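ESSB (Staphylococcus aureus, PDB 4ANN) is a membrane component of the type VII secretion system, probably required for secretion of EsxA and EsxB, this chain being its cytoplasmic part. Local coordinates at residues E109-R114 with I119-G124; K91-V96 with F103-D108; A150-Q155 with P172-V177; E166-T171 with K176-A181. One frame throughout, in Å; residues are numbered along the deposited sequence. Where two conformers were deposited one is given.

Contact 1. Residues E109-R114 with I119-G124; sequences ELFFTR and IAKTRG
Phe111 and Ile119 exchange two backbone hydrogen bonds, the signature of an antiparallel hydrogen-bonded pair: Phe111 N reaches Ile119 O at 2.9 Å in the carbonyl plane, and Ile119 N returns to Phe111 O at 2.8 Å, tilted from that carbonyl's plane. Leu110 and Ala120 form the neighbouring non-hydrogen-bonded pair, where Leu110 CA lies against Ile119 O. Past this pair the regular bonding lapses, and Lys121 N bonds only weakly to Glu109 O.

A carboxylate then takes over. Glu109 is bent at CG (chi2 -77°), which folds its head across to Thr122, and each oxygen uses its syn lone pair. OE1 of Glu109 accepts from Thr122 N at 2.8 Å, nearly straight at 165°, while OE2 accepts from Thr122 OG1 at 2.7 Å. Glutamate is long enough for this two-pronged grip, and threonine's hydroxyl adds a second donor beside its backbone N-H. One water links Glu109 OE1 to Thr122 O; another links Glu109 OE2 to Lys121 NZ, whose main partner is Leu19 O.

On the face bearing Phe111 and Ile119 the contacts are apolar. Thr113 CG2 crosses the isoleucine at about a right angle, and the phenyl ring meets Lys121 CB obliquely. Beta-branched Ile119 suits an extended strand. The paired backbone bonds make a beta hairpin of strands 110-112 and 118-120, within a small antiparallel sheet with strand 70-71.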
loop_
_atom_site.group_PDB
_atom_site.type_symbol
_atom_site.label_atom_id
_atom_site.label_comp_id
_atom_site.label_asym_id
_atom_site.label_seq_id
_atom_site.Cartn_x
_atom_site.Cartn_y
_atom_site.Cartn_z
ATOM N N GLU A 109 0.591 1.275 -5.427
ATOM C CA GLU A 109 -0.439 0.522 -4.782
ATOM C C GLU A 109 -1.275 1.366 -3.816
ATOM O O GLU A 109 -2.233 0.820 -3.246
ATOM C CB GLU A 109 0.180 -0.688 -4.057
ATOM C CG GLU A 109 0.693 -1.739 -4.985
ATOM C CD GLU A 109 -0.427 -2.586 -5.585
ATOM O OE1 GLU A 109 -1.560 -2.499 -5.088
ATOM O OE2 GLU A 109 -0.118 -3.342 -6.565
ATOM N N LEU A 110 -0.909 2.596 -3.599
ATOM C CA LEU A 110 -1.459 3.409 -2.550
ATOM C C LEU A 110 -2.086 4.679 -3.137
ATOM O O LEU A 110 -1.447 5.440 -3.863
ATOM C CB LEU A 110 -0.349 3.810 -1.567
ATOM C CG LEU A 110 -0.784 4.680 -0.401
ATOM C CD1 LEU A 110 -1.839 4.018 0.453
ATOM C CD2 LEU A 110 0.448 5.014 0.462
ATOM N N PHE A 111 -3.323 4.896 -2.738
ATOM C CA PHE A 111 -4.120 6.050 -3.100
ATOM C C PHE A 111 -4.770 6.618 -1.843
ATOM O O PHE A 111 -4.784 5.956 -0.799
ATOM C CB PHE A 111 -5.223 5.683 -4.113
ATOM C CG PHE A 111 -4.673 5.130 -5.412
ATOM C CD1 PHE A 111 -4.238 3.826 -5.488
ATOM C CD2 PHE A 111 -4.582 5.921 -6.521
ATOM C CE1 PHE A 111 -3.738 3.309 -6.657
ATOM C CE2 PHE A 111 -4.069 5.424 -7.708
ATOM C CZ PHE A 111 -3.642 4.111 -7.772
ATOM N N PHE A 112 -5.296 7.829 -1.952
ATOM C CA PHE A 112 -5.995 8.478 -0.852
ATOM C C PHE A 112 -7.347 8.961 -1.276
ATOM O O PHE A 112 -7.535 9.451 -2.399
ATOM C CB PHE A 112 -5.178 9.661 -0.304
ATOM C CG PHE A 112 -3.896 9.246 0.355
ATOM C CD1 PHE A 112 -3.865 8.889 1.674
ATOM C CD2 PHE A 112 -2.696 9.220 -0.375
ATOM C CE1 PHE A 112 -2.674 8.531 2.317
ATOM C CE2 PHE A 112 -1.528 8.873 0.285
ATOM C CZ PHE A 112 -1.496 8.521 1.598
ATOM N N THR A 113 -8.300 8.834 -0.349
ATOM C CA THR A 113 -9.615 9.441 -0.574
ATOM C C THR A 113 -9.538 10.944 -0.418
ATOM O O THR A 113 -8.512 11.520 -0.018
ATOM C CB THR A 113 -10.608 8.877 0.458
ATOM O OG1 THR A 113 -10.264 9.396 1.737
ATOM C CG2 THR A 113 -10.654 7.375 0.497
ATOM N N ARG A 114 -10.645 11.646 -0.697
ATOM C CA ARG A 114 -10.712 13.082 -0.519
ATOM C C ARG A 114 -10.504 13.507 0.934
ATOM O O ARG A 114 -10.128 14.665 1.172
ATOM C CB ARG A 114 -12.065 13.611 -1.028
ATOM C CG ARG A 114 -12.098 13.730 -2.533
ATOM C CD ARG A 114 -13.500 14.003 -3.033
ATOM N NE ARG A 114 -13.732 13.415 -4.371
ATOM C CZ ARG A 114 -13.305 14.028 -5.471
ATOM N NH1 ARG A 114 -12.646 15.202 -5.437
ATOM N NH2 ARG A 114 -13.511 13.504 -6.679
ATOM N N ILE A 119 -6.101 3.924 0.592
ATOM C CA ILE A 119 -6.795 2.938 -0.221
ATOM C C ILE A 119 -5.774 2.147 -1.028
ATOM O O ILE A 119 -4.881 2.729 -1.677
ATOM C CB ILE A 119 -7.767 3.693 -1.169
ATOM C CG1 ILE A 119 -8.726 4.646 -0.437
ATOM C CG2 ILE A 119 -8.515 2.744 -2.058
ATOM C CD1 ILE A 119 -9.699 3.868 0.444
ATOM N N ALA A 120 -5.864 0.804 -1.003
ATOM C CA ALA A 120 -4.902 -0.000 -1.755
ATOM C C ALA A 120 -5.512 -0.472 -3.052
ATOM O O ALA A 120 -6.738 -0.491 -3.249
ATOM C CB ALA A 120 -4.436 -1.184 -0.922
ATOM N N LYS A 121 -4.687 -0.908 -3.971
ATOM C CA LYS A 121 -5.112 -1.363 -5.299
ATOM C C LYS A 121 -5.229 -2.884 -5.398
ATOM O O LYS A 121 -6.320 -3.449 -5.365
ATOM C CB LYS A 121 -4.189 -0.754 -6.361
ATOM C CG LYS A 121 -4.670 -1.051 -7.763
ATOM C CD LYS A 121 -3.678 -0.485 -8.779
ATOM C CE LYS A 121 -2.422 -1.298 -8.857
ATOM N NZ LYS A 121 -1.557 -0.786 -9.964
ATOM N N THR A 122 -4.117 -3.593 -5.507
ATOM C CA THR A 122 -4.128 -5.034 -5.642
ATOM C C THR A 122 -4.663 -5.701 -4.376
ATOM O O THR A 122 -4.250 -5.327 -3.272
ATOM C CB THR A 122 -2.703 -5.528 -5.909
ATOM O OG1 THR A 122 -2.231 -4.855 -7.109
ATOM C CG2 THR A 122 -2.677 -7.012 -6.212
ATOM N N ARG A 123 -5.527 -6.682 -4.523
ATOM C CA ARG A 123 -6.030 -7.429 -3.383
ATOM C C ARG A 123 -5.713 -8.925 -3.514
ATOM O O ARG A 123 -5.977 -9.497 -4.549
ATOM C CB ARG A 123 -7.516 -7.452 -3.253
ATOM C CG ARG A 123 -8.202 -6.244 -3.611
ATOM C CD ARG A 123 -9.698 -6.269 -3.344
ATOM N NE ARG A 123 -10.385 -5.158 -3.863
ATOM C CZ ARG A 123 -11.683 -4.943 -3.781
ATOM N NH1 ARG A 123 -12.472 -5.811 -3.171
ATOM N NH2 ARG A 123 -12.220 -3.859 -4.321
ATOM N N GLY A 124 -5.176 -9.501 -2.467
ATOM C CA GLY A 124 -5.211 -10.955 -2.350
ATOM C C GLY A 124 -6.287 -11.389 -1.411
ATOM O O GLY A 124 -7.030 -10.572 -0.822
HETATM O O HOH W 1 -2.404 -3.462 -2.567
HETATM O O HOH W 2 0.772 -2.236 -8.931
#

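Contact 2. Residues K91-V96 with F103-D108; sequences KNLEEV and FVLAPD
Leu93 O is held by Val96 N through a hydrogen bond of 2.9 Å, and the same oxygen lies obliquely against the Phe103 ring, 3.6 Å from CE1. The bond spans three residues, as do those from Glu94 N to Lys91 O and from Glu95 N to Asn92 O, so the backbone follows a tight 3-10 course, and Leu93 and Val96 both send their CB atoms toward residues 103-108.

Phe103 is the centrepiece. Its CG stands between its own backbone N and carbonyl carbon (chi1 70°), a torsion that carries the ring toward the 3-10 turns. Leu93 CB touches the ring's far end, 3.8 Å from Phe103 CZ, and Leu93 CD1 runs along the CE2 side. Toward the opposite edge, but on the same side of the ring plane, Val96 CG1 meets Phe103 CD1 at 3.7 Å. The phenyl thus lies against two aliphatic residues three apart, a spacing that sets them on one side of the 3-10 segment.

The 3-10 segment follows helix 80-89, and residues 103-108 link strand 101-102 to strand 110-112, so this hydrophobic cluster lies close to the middle of the fragment, between its strands and its helices. Leu105 extends it: its CD1 meets Leu93 CD1 at 4.1 Å, and its side chain also touches Phe139 and Leu146 of helix 136-151. From the strand side, Pro118 touches Leu93 and Ala120 touches Phe103.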
loop_
_atom_site.group_PDB
_atom_site.type_symbol
_atom_site.label_atom_id
_atom_site.label_comp_id
_atom_site.label_asym_id
_atom_site.label_seq_id
_atom_site.Cartn_x
_atom_site.Cartn_y
_atom_site.Cartn_z
ATOM N N LYS A 91 -1.323 4.229 8.212
ATOM C CA LYS A 91 -1.423 3.116 9.161
ATOM C C LYS A 91 -2.815 2.532 9.215
ATOM O O LYS A 91 -2.984 1.373 9.666
ATOM C CB LYS A 91 -0.959 3.613 10.541
ATOM C CG LYS A 91 -2.012 4.320 11.396
ATOM C CD LYS A 91 -1.510 4.405 12.827
ATOM C CE LYS A 91 -2.357 5.116 13.869
ATOM N NZ LYS A 91 -1.905 4.748 15.257
ATOM N N ASN A 92 -3.848 3.251 8.772
ATOM C CA ASN A 92 -5.216 2.733 8.724
ATOM C C ASN A 92 -5.345 1.491 7.828
ATOM O O ASN A 92 -6.265 0.696 8.037
ATOM C CB ASN A 92 -6.164 3.816 8.243
ATOM C CG ASN A 92 -7.607 3.585 8.564
ATOM O OD1 ASN A 92 -7.979 3.313 9.726
ATOM N ND2 ASN A 92 -8.473 3.751 7.576
ATOM N N LEU A 93 -4.415 1.288 6.889
ATOM C CA LEU A 93 -4.461 0.060 6.098
ATOM C C LEU A 93 -4.297 -1.177 6.907
ATOM O O LEU A 93 -4.664 -2.274 6.472
ATOM C CB LEU A 93 -3.426 0.095 4.950
ATOM C CG LEU A 93 -3.823 0.979 3.784
ATOM C CD1 LEU A 93 -2.670 0.990 2.789
ATOM C CD2 LEU A 93 -5.168 0.546 3.138
ATOM N N GLU A 94 -3.750 -1.077 8.101
ATOM C CA GLU A 94 -3.664 -2.227 9.007
ATOM C C GLU A 94 -5.051 -2.789 9.286
ATOM O O GLU A 94 -5.151 -3.976 9.667
ATOM C CB GLU A 94 -2.969 -1.853 10.331
ATOM C CG GLU A 94 -1.563 -1.343 10.183
ATOM C CD GLU A 94 -0.559 -1.670 11.233
ATOM O OE1 GLU A 94 -0.517 -0.957 12.254
ATOM O OE2 GLU A 94 0.175 -2.651 10.967
ATOM N N GLU A 95 -6.110 -2.008 9.120
ATOM C CA GLU A 95 -7.466 -2.530 9.304
ATOM C C GLU A 95 -7.752 -3.660 8.323
ATOM O O GLU A 95 -8.626 -4.493 8.569
ATOM C CB GLU A 95 -8.508 -1.420 9.148
ATOM C CG GLU A 95 -8.416 -0.368 10.272
ATOM C CD GLU A 95 -8.747 -0.899 11.634
ATOM O OE1 GLU A 95 -9.683 -1.654 11.899
ATOM O OE2 GLU A 95 -7.988 -0.605 12.576
ATOM N N VAL A 96 -7.041 -3.744 7.213
ATOM C CA VAL A 96 -7.228 -4.798 6.218
ATOM C C VAL A 96 -6.849 -6.143 6.793
ATOM O O VAL A 96 -7.457 -7.172 6.418
ATOM C CB VAL A 96 -6.415 -4.556 4.925
ATOM C CG1 VAL A 96 -6.449 -5.742 3.972
ATOM C CG2 VAL A 96 -6.985 -3.263 4.272
ATOM N N PHE A 103 -2.941 -6.944 0.951
ATOM C CA PHE A 103 -2.596 -5.772 0.151
ATOM C C PHE A 103 -1.080 -5.631 0.102
ATOM O O PHE A 103 -0.353 -6.253 0.882
ATOM C CB PHE A 103 -3.228 -4.485 0.721
ATOM C CG PHE A 103 -2.631 -4.006 2.040
ATOM C CD1 PHE A 103 -2.989 -4.624 3.227
ATOM C CD2 PHE A 103 -1.717 -2.979 2.096
ATOM C CE1 PHE A 103 -2.434 -4.235 4.478
ATOM C CE2 PHE A 103 -1.147 -2.569 3.313
ATOM C CZ PHE A 103 -1.530 -3.212 4.496
ATOM N N VAL A 104 -0.608 -4.775 -0.783
ATOM C CA VAL A 104 0.781 -4.425 -0.948
ATOM C C VAL A 104 0.946 -2.949 -0.600
ATOM O O VAL A 104 0.189 -2.145 -1.113
ATOM C CB VAL A 104 1.222 -4.662 -2.404
ATOM C CG1 VAL A 104 2.631 -4.178 -2.640
ATOM C CG2 VAL A 104 0.999 -6.131 -2.774
ATOM N N LEU A 105 1.929 -2.604 0.205
ATOM C CA LEU A 105 2.220 -1.205 0.553
ATOM C C LEU A 105 3.314 -0.698 -0.355
ATOM O O LEU A 105 4.496 -1.103 -0.227
ATOM C CB LEU A 105 2.600 -1.050 2.003
ATOM C CG LEU A 105 2.743 0.381 2.461
ATOM C CD1 LEU A 105 1.419 1.116 2.392
ATOM C CD2 LEU A 105 3.319 0.458 3.870
ATOM N N ALA A 106 3.012 0.187 -1.307
ATOM C CA ALA A 106 3.978 0.714 -2.261
ATOM C C ALA A 106 3.387 1.908 -2.970
ATOM O O ALA A 106 2.147 2.046 -3.016
ATOM C CB ALA A 106 4.336 -0.334 -3.335
ATOM N N PRO A 107 4.200 2.768 -3.556
ATOM C CA PRO A 107 3.654 3.990 -4.216
ATOM C C PRO A 107 2.590 3.702 -5.245
ATOM O O PRO A 107 1.562 4.395 -5.280
ATOM C CB PRO A 107 4.892 4.648 -4.800
ATOM C CG PRO A 107 6.014 4.229 -3.873
ATOM C CD PRO A 107 5.674 2.818 -3.503
ATOM N N ASP A 108 2.806 2.704 -6.086
ATOM C CA ASP A 108 1.859 2.420 -7.169
ATOM C C ASP A 108 0.660 1.619 -6.702
ATOM O O ASP A 108 -0.228 1.285 -7.500
ATOM C CB ASP A 108 2.550 1.703 -8.328
ATOM C CG ASP A 108 3.151 0.368 -7.997
ATOM O OD1 ASP A 108 3.300 -0.036 -6.838
ATOM O OD2 ASP A 108 3.567 -0.299 -8.977
#

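Contact 3. Residues A150-Q155 with P172-V177; sequences AFNEKQ and PFETKV
Phe173 swings its ring toward Phe151 because its CG is anti to the backbone N (chi1 175°), while Phe151 keeps CG beside its own N and presents a ring face in return. The next residue of the helix, Glu174, runs extended beyond CG and reaches Gln155, whose chain bends at CG to come from the opposite direction.

The rings form an edge-to-face pair, centroids 4.6 Å apart and planes at 50°. Phe173 CZ is the leading atom, standing over the rim of the Phe151 face, 3.5 Å from CD2. Phenylalanine suits both places, giving one a broad face and the other a C-H edge.

The polar half centres on Glu174 OE2. Gln155 NE2 donates to it at 3.0 Å and 170°, in its own amide plane but well out of the carboxylate plane, on the syn side. A water adds a second bond to OE2 at 2.7 Å and accepts from Asn152 ND2, bridging the two side chains. Asn152 OD1 meanwhile takes Lys154 N, an Asx turn, and Lys154 NZ from the opposite face of the amide. Glu174 OE1 accepts from His168 NE2 and from Thr171 N, the latter the glutamate's half of a capping box.

The contact joins the end of helix 136-151 and its following type I turn to the start of helix 172-179; Leu84 and Leu87 of helix 80-89 pack against Phe151, and Lys83 makes a cation-pi contact with it.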
loop_
_atom_site.group_PDB
_atom_site.type_symbol
_atom_site.label_atom_id
_atom_site.label_comp_id
_atom_site.label_asym_id
_atom_site.label_seq_id
_atom_site.Cartn_x
_atom_site.Cartn_y
_atom_site.Cartn_z
ATOM N N ALA A 150 8.135 10.786 0.480
ATOM C CA ALA A 150 7.235 11.932 0.563
ATOM C C ALA A 150 8.026 13.213 0.846
ATOM O O ALA A 150 7.569 14.280 0.402
ATOM C CB ALA A 150 6.174 11.708 1.623
ATOM N N PHE A 151 9.111 13.122 1.582
ATOM C CA PHE A 151 9.935 14.269 1.970
ATOM C C PHE A 151 11.076 14.553 1.002
ATOM O O PHE A 151 11.710 15.597 1.125
ATOM C CB PHE A 151 10.402 14.149 3.413
ATOM C CG PHE A 151 9.335 14.575 4.380
ATOM C CD1 PHE A 151 9.230 15.890 4.758
ATOM C CD2 PHE A 151 8.435 13.667 4.899
ATOM C CE1 PHE A 151 8.260 16.308 5.658
ATOM C CE2 PHE A 151 7.482 14.070 5.814
ATOM C CZ PHE A 151 7.386 15.373 6.191
ATOM N N ASN A 152 11.317 13.706 0.005
ATOM C CA ASN A 152 12.371 13.985 -0.975
ATOM C C ASN A 152 11.961 13.293 -2.264
ATOM O O ASN A 152 12.109 12.068 -2.403
ATOM C CB ASN A 152 13.724 13.513 -0.475
ATOM C CG ASN A 152 14.840 13.846 -1.462
ATOM O OD1 ASN A 152 14.608 14.170 -2.598
ATOM N ND2 ASN A 152 16.055 13.660 -0.978
ATOM N N GLU A 153 11.479 14.078 -3.227
ATOM C CA GLU A 153 10.959 13.531 -4.459
ATOM C C GLU A 153 12.010 12.824 -5.321
ATOM O O GLU A 153 11.646 12.096 -6.205
ATOM C CB GLU A 153 10.302 14.634 -5.333
ATOM C CG GLU A 153 11.308 15.641 -5.897
ATOM C CD GLU A 153 10.767 16.689 -6.826
ATOM O OE1 GLU A 153 9.509 16.710 -6.961
ATOM O OE2 GLU A 153 11.510 17.478 -7.498
ATOM N N LYS A 154 13.285 13.069 -5.040
ATOM C CA LYS A 154 14.373 12.411 -5.762
ATOM C C LYS A 154 14.546 10.944 -5.374
ATOM O O LYS A 154 15.197 10.198 -6.102
ATOM C CB LYS A 154 15.669 13.175 -5.568
ATOM C CG LYS A 154 15.580 14.586 -6.172
ATOM C CD LYS A 154 16.824 15.411 -6.070
ATOM C CE LYS A 154 17.232 15.745 -4.669
ATOM N NZ LYS A 154 16.105 16.422 -3.939
ATOM N N GLN A 155 14.053 10.514 -4.197
ATOM C CA GLN A 155 14.305 9.186 -3.689
ATOM C C GLN A 155 13.452 8.127 -4.397
ATOM O O GLN A 155 12.292 8.364 -4.716
ATOM C CB GLN A 155 14.014 9.110 -2.202
ATOM C CG GLN A 155 14.898 10.040 -1.331
ATOM C CD GLN A 155 16.314 9.600 -1.188
ATOM O OE1 GLN A 155 16.883 8.944 -2.088
ATOM N NE2 GLN A 155 16.980 9.987 -0.099
ATOM N N PRO A 172 19.589 14.003 8.110
ATOM C CA PRO A 172 19.249 13.624 9.493
ATOM C C PRO A 172 17.812 13.174 9.662
ATOM O O PRO A 172 17.561 12.235 10.417
ATOM C CB PRO A 172 19.590 14.919 10.261
ATOM C CG PRO A 172 20.655 15.551 9.428
ATOM C CD PRO A 172 20.220 15.338 7.985
ATOM N N PHE A 173 16.858 13.798 8.993
ATOM C CA PHE A 173 15.468 13.349 9.040
ATOM C C PHE A 173 15.326 11.891 8.618
ATOM O O PHE A 173 14.660 11.099 9.249
ATOM C CB PHE A 173 14.645 14.234 8.130
ATOM C CG PHE A 173 13.191 13.817 7.988
ATOM C CD1 PHE A 173 12.223 14.142 8.908
ATOM C CD2 PHE A 173 12.761 13.101 6.909
ATOM C CE1 PHE A 173 10.925 13.762 8.787
ATOM C CE2 PHE A 173 11.454 12.702 6.752
ATOM C CZ PHE A 173 10.524 13.037 7.689
ATOM N N GLU A 174 15.989 11.493 7.580
ATOM C CA GLU A 174 15.921 10.189 6.985
ATOM C C GLU A 174 16.499 9.219 7.970
ATOM O O GLU A 174 15.938 8.113 8.155
ATOM C CB GLU A 174 16.587 10.072 5.602
ATOM C CG GLU A 174 15.848 10.864 4.566
ATOM C CD GLU A 174 16.519 10.984 3.230
ATOM O OE1 GLU A 174 17.722 10.717 3.128
ATOM O OE2 GLU A 174 15.817 11.429 2.275
ATOM N N THR A 175 17.601 9.544 8.630
ATOM C CA THR A 175 18.142 8.626 9.665
ATOM C C THR A 175 17.141 8.387 10.777
ATOM O O THR A 175 17.007 7.277 11.262
ATOM C CB THR A 175 19.452 9.216 10.194
ATOM O OG1 THR A 175 20.360 9.216 9.128
ATOM C CG2 THR A 175 20.006 8.382 11.368
ATOM N N LYS A 176 16.474 9.450 11.247
ATOM C CA LYS A 176 15.517 9.292 12.331
ATOM C C LYS A 176 14.374 8.378 11.912
ATOM O O LYS A 176 13.889 7.553 12.686
ATOM C CB LYS A 176 14.961 10.604 12.846
ATOM C CG LYS A 176 15.982 11.441 13.647
ATOM N N VAL A 177 13.892 8.528 10.647
ATOM C CA VAL A 177 12.847 7.652 10.158
ATOM C C VAL A 177 13.342 6.208 10.154
ATOM O O VAL A 177 12.665 5.297 10.626
ATOM C CB VAL A 177 12.406 8.108 8.743
ATOM C CG1 VAL A 177 11.499 7.071 8.122
ATOM C CG2 VAL A 177 11.701 9.451 8.825
HETATM O O HOH W 3 17.091 13.647 1.415
#

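Contact 4. Residues E166-T171 with K176-A181; sequences ELHKGT and KVIEAA
Ile178 reaches from helix 172-179 to both Glu166 and His168, and its branches divide the work. At CB the side chain points toward residues 166-171 and splits. The short branch, CG2, meets the methylene CG of Glu166 at 4.1 Å, the two side chains sliding past each other in opposite directions. The long branch continues through CG1, placed beside the backbone N (chi1 -73°), and extends to CD1. That terminal methyl touches His168 CB at 3.6 Å and the ring carbon CD2 at 3.7 Å, crossing the histidine at about a right angle and meeting its ring obliquely. Isoleucine suits the spot because its two branches serve two neighbours at once; Ile148 of helix 136-151 and Leu165 also touch it.

His168 offers Ile178 its carbon side; its NE2, turned to Glu174, probably helps hold the ring. Glu166 touches Ile178 directly through its aliphatic part alone, while OE2 takes a water at 2.6 Å that also donates to Ile178 O, a carbonyl shared with Lys144 NZ.

The segment connecting helix 157-162 to helix 172-179 thus folds back along the helix it leads into, with Thr171 as that helix's N-cap. No direct hydrogen bond joins the two segments, so the chemistry implies that adhesion comes from carbon contacts around Ile178, supplemented by water at the exposed margin.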
loop_
_atom_site.group_PDB
_atom_site.type_symbol
_atom_site.label_atom_id
_atom_site.label_comp_id
_atom_site.label_asym_id
_atom_site.label_seq_id
_atom_site.Cartn_x
_atom_site.Cartn_y
_atom_site.Cartn_z
ATOM N N GLU A 166 20.037 0.635 7.023
ATOM C CA GLU A 166 20.812 1.394 7.977
ATOM C C GLU A 166 22.095 1.940 7.403
ATOM O O GLU A 166 22.678 2.844 8.012
ATOM C CB GLU A 166 21.029 0.521 9.235
ATOM C CG GLU A 166 19.686 0.419 9.920
ATOM C CD GLU A 166 19.678 0.644 11.382
ATOM O OE1 GLU A 166 20.677 1.158 11.879
ATOM O OE2 GLU A 166 18.653 0.239 11.940
ATOM N N LEU A 167 22.546 1.478 6.242
ATOM C CA LEU A 167 23.684 2.061 5.553
ATOM C C LEU A 167 23.269 3.222 4.646
ATOM O O LEU A 167 24.114 3.779 3.931
ATOM C CB LEU A 167 24.427 1.001 4.778
ATOM C CG LEU A 167 25.105 -0.084 5.644
ATOM C CD1 LEU A 167 25.948 -1.007 4.776
ATOM C CD2 LEU A 167 25.978 0.462 6.758
ATOM N N HIS A 168 22.004 3.620 4.641
ATOM C CA HIS A 168 21.563 4.747 3.811
ATOM C C HIS A 168 22.336 6.003 4.148
ATOM O O HIS A 168 22.502 6.373 5.305
ATOM C CB HIS A 168 20.069 4.959 4.097
ATOM C CG HIS A 168 19.487 6.161 3.406
ATOM N ND1 HIS A 168 19.217 6.116 2.089
ATOM C CD2 HIS A 168 19.118 7.382 3.795
ATOM C CE1 HIS A 168 18.749 7.257 1.663
ATOM N NE2 HIS A 168 18.641 8.087 2.716
ATOM N N LYS A 169 22.728 6.716 3.088
ATOM C CA LYS A 169 23.329 8.058 3.208
ATOM C C LYS A 169 22.292 9.064 2.773
ATOM O O LYS A 169 21.791 9.021 1.658
ATOM C CB LYS A 169 24.582 8.155 2.365
ATOM C CG LYS A 169 25.683 7.221 2.791
ATOM C CD LYS A 169 26.077 7.460 4.246
ATOM N N GLY A 170 21.982 9.995 3.645
ATOM C CA GLY A 170 20.912 10.971 3.426
ATOM C C GLY A 170 20.914 12.028 4.493
ATOM O O GLY A 170 21.948 12.439 5.034
ATOM N N THR A 171 19.747 12.546 4.805
ATOM C CA THR A 171 19.597 13.655 5.702
ATOM C C THR A 171 19.405 13.136 7.120
ATOM O O THR A 171 19.039 11.983 7.343
ATOM C CB THR A 171 18.390 14.524 5.275
ATOM O OG1 THR A 171 17.203 13.710 5.244
ATOM C CG2 THR A 171 18.466 15.116 3.872
ATOM N N LYS A 176 16.474 9.450 11.247
ATOM C CA LYS A 176 15.517 9.292 12.331
ATOM C C LYS A 176 14.374 8.378 11.912
ATOM O O LYS A 176 13.889 7.553 12.686
ATOM C CB LYS A 176 14.961 10.604 12.846
ATOM C CG LYS A 176 15.982 11.441 13.647
ATOM N N VAL A 177 13.892 8.528 10.647
ATOM C CA VAL A 177 12.847 7.652 10.158
ATOM C C VAL A 177 13.342 6.208 10.154
ATOM O O VAL A 177 12.665 5.297 10.626
ATOM C CB VAL A 177 12.406 8.108 8.743
ATOM C CG1 VAL A 177 11.499 7.071 8.122
ATOM C CG2 VAL A 177 11.701 9.451 8.825
ATOM N N ILE A 178 14.520 5.966 9.621
ATOM C CA ILE A 178 15.084 4.658 9.482
ATOM C C ILE A 178 15.275 3.986 10.817
ATOM O O ILE A 178 15.081 2.755 10.939
ATOM C CB ILE A 178 16.392 4.725 8.678
ATOM C CG1 ILE A 178 16.057 4.991 7.192
ATOM C CG2 ILE A 178 17.226 3.465 8.854
ATOM C CD1 ILE A 178 17.249 5.389 6.355
ATOM N N GLU A 179 15.658 4.756 11.813
ATOM C CA GLU A 179 15.959 4.203 13.123
ATOM C C GLU A 179 14.719 3.949 13.955
ATOM O O GLU A 179 14.853 3.280 15.002
ATOM C CB GLU A 179 16.957 5.095 13.839
ATOM C CG GLU A 179 18.337 4.959 13.170
ATOM C CD GLU A 179 19.343 5.667 14.065
ATOM O OE1 GLU A 179 18.821 6.219 15.058
ATOM O OE2 GLU A 179 20.476 5.593 13.634
ATOM N N ALA A 180 13.556 4.457 13.604
ATOM C CA ALA A 180 12.355 4.229 14.440
ATOM C C ALA A 180 12.157 2.775 14.667
ATOM O O ALA A 180 12.112 1.972 13.720
ATOM C CB ALA A 180 11.121 4.825 13.781
ATOM N N ALA A 181 12.075 2.336 15.912
ATOM C CA ALA A 181 12.277 0.927 16.170
ATOM C C ALA A 181 11.048 0.105 15.833
ATOM O O ALA A 181 11.259 -1.058 15.565
ATOM C CB ALA A 181 12.683 0.665 17.610
HETATM O O HOH W 4 16.431 0.225 10.619
HETATM O O HOH W 5 21.202 4.349 11.659
#

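Along the chain the order is contact 2, contact 1, then contacts 3 and 4, which both end on helix 172-179 and share Lys176 and Val177. Contacts 1 and 2 lie with centres about 7 Å apart near the middle of the fragment, and touch through Leu110 and Leu93. Contacts 3 and 4, centres about 8 Å apart, occupy the helical end and meet where Gln155 packs on His168. The two pairs are separated by about 20 to 26 Å between centres, with helix 136-151 connecting them: Leu105 packs on it, and its end carries contact 3. A central cluster of hairpin, 3-10 turn and loop and a peripheral helical region thus belong to one cytoplasmic YukC-family unit.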